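Local coordinates for tailspike protein (Siphovirus 9NA, PDB 3RIQ) that probably binds and cleaves the lipopolysaccharide of Salmonella as the endorhamnosidase receptor-binding tailspike of the phage, at residues 18-21 with 25-28. Numbering follows the deposited sequence.
Sequences SDYM and EAAT
Tyr20 and Met21 meet Glu25 and Ala26 where the loop after strand 14-16 enters helix 23-29, near the N-terminal end of the right-handed beta-helix. The loop folds back against the helix's first turn. Tyr20 lays one ring face over the helix backbone. Ala26 CA sits 4.0 Å from the centroid of the Tyr20 ring, 22° off the ring normal, and makes a CH-pi contact. Glu25 O lies over the same face, offset toward the rim. Ala26 CB touches Tyr20 CD2 at 3.6 Å. Asp19 CB lies against the opposite face, toward its rim, so the ring sits between its preceding residue and the helix. Tyr20 has CG anti to its carbonyl carbon (chi1 -47°), which carries the ring along the helix, away from the Glu25 carboxylate. Glu25 runs the other way. Its CB packs against Tyr20 CB at 3.8 Å, and its chain is extended beyond CG. This brings OE1 to the backbone of the loop, where it accepts a hydrogen bond from Met21 N at 2.8 Å. The amide meets OE1 nearly along the C-O axis, but the bond is bent (N-H...O angle 132°). Met21 CB also touches Glu25 OE1, at 3.4 Å, while the rest of the Met21 chain bends away. Just before the helix, the Thr22 hydroxyl is hydrogen-bonded to Glu25 N, an amide of the first turn. Lys9 of the second subunit packs on Asp19 and Tyr20, so the loop also belongs to a trimer contact. The Glu25 carboxylate lies near the helix start, where the dipole would probably stabilise its negative charge. OE1 thus accepts the bent bond from Met21 N and has a further hydrogen bond to a residue next to the segments, while the ring packs on the Glu25-Ala26 backbone and the Ala26 methyl.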
loop_
_atom_site.group_PDB
_atom_site.type_symbol
_atom_site.label_atom_id
_atom_site.label_comp_id
_atom_site.label_asym_id
_atom_site.label_seq_id
_atom_site.Cartn_x
_atom_site.Cartn_y
_atom_site.Cartn_z
ATOM N N SER A 18 40.972 -23.798 5.904
ATOM C CA SER A 18 41.707 -24.596 6.894
ATOM C C SER A 18 42.976 -25.247 6.328
ATOM O O SER A 18 43.807 -25.723 7.108
ATOM C CB SER A 18 40.799 -25.644 7.547
ATOM O OG SER A 18 40.419 -26.593 6.577
ATOM N N ASP A 19 43.147 -25.231 4.994
ATOM C CA ASP A 19 44.373 -25.759 4.372
ATOM C C ASP A 19 45.525 -24.722 4.345
ATOM O O ASP A 19 46.629 -25.037 3.893
ATOM C CB ASP A 19 44.054 -26.220 2.947
ATOM C CG ASP A 19 43.336 -27.559 2.904
ATOM O OD1 ASP A 19 43.506 -28.402 3.843
ATOM O OD2 ASP A 19 42.630 -27.807 1.885
ATOM N N TYR A 20 45.255 -23.494 4.794
ATOM C CA TYR A 20 46.219 -22.362 4.693
ATOM C C TYR A 20 46.372 -21.627 6.021
ATOM O O TYR A 20 45.526 -21.743 6.920
ATOM C CB TYR A 20 45.824 -21.373 3.574
ATOM C CG TYR A 20 45.492 -22.118 2.308
ATOM C CD1 TYR A 20 46.496 -22.492 1.415
ATOM C CD2 TYR A 20 44.188 -22.536 2.051
ATOM C CE1 TYR A 20 46.209 -23.240 0.292
ATOM C CE2 TYR A 20 43.889 -23.291 0.924
ATOM C CZ TYR A 20 44.905 -23.660 0.059
ATOM O OH TYR A 20 44.589 -24.444 -1.043
ATOM N N MET A 21 47.426 -20.823 6.115
ATOM C CA MET A 21 47.585 -19.971 7.298
ATOM C C MET A 21 46.798 -18.675 7.179
ATOM O O MET A 21 46.289 -18.162 8.180
ATOM C CB MET A 21 49.063 -19.672 7.575
ATOM C CG MET A 21 49.829 -20.853 8.154
ATOM S SD MET A 21 49.129 -21.384 9.736
ATOM C CE MET A 21 49.649 -20.078 10.853
ATOM N N GLU A 25 46.591 -16.612 1.239
ATOM C CA GLU A 25 47.076 -17.887 0.672
ATOM C C GLU A 25 45.928 -18.700 0.062
ATOM O O GLU A 25 46.064 -19.291 -1.013
ATOM C CB GLU A 25 47.768 -18.710 1.755
ATOM C CG GLU A 25 49.153 -18.207 2.134
ATOM C CD GLU A 25 49.640 -18.688 3.491
ATOM O OE1 GLU A 25 48.852 -19.284 4.254
ATOM O OE2 GLU A 25 50.820 -18.437 3.801
ATOM N N ALA A 26 44.776 -18.694 0.732
ATOM C CA ALA A 26 43.594 -19.401 0.227
ATOM C C ALA A 26 43.075 -18.746 -1.076
ATOM O O ALA A 26 42.767 -19.444 -2.048
ATOM C CB ALA A 26 42.499 -19.440 1.309
ATOM N N ALA A 27 43.027 -17.407 -1.099
ATOM C CA ALA A 27 42.579 -16.678 -2.280
ATOM C C ALA A 27 43.493 -16.933 -3.472
ATOM O O ALA A 27 42.995 -17.101 -4.597
ATOM C CB ALA A 27 42.548 -15.195 -1.992
ATOM N N THR A 28 44.818 -16.934 -3.235
ATOM C CA THR A 28 45.789 -17.233 -4.295
ATOM C C THR A 28 45.548 -18.614 -4.903
ATOM O O THR A 28 45.587 -18.773 -6.158
ATOM C CB THR A 28 47.223 -17.087 -3.750
ATOM O OG1 THR A 28 47.440 -15.707 -3.443
ATOM C CG2 THR A 28 48.280 -17.493 -4.791
#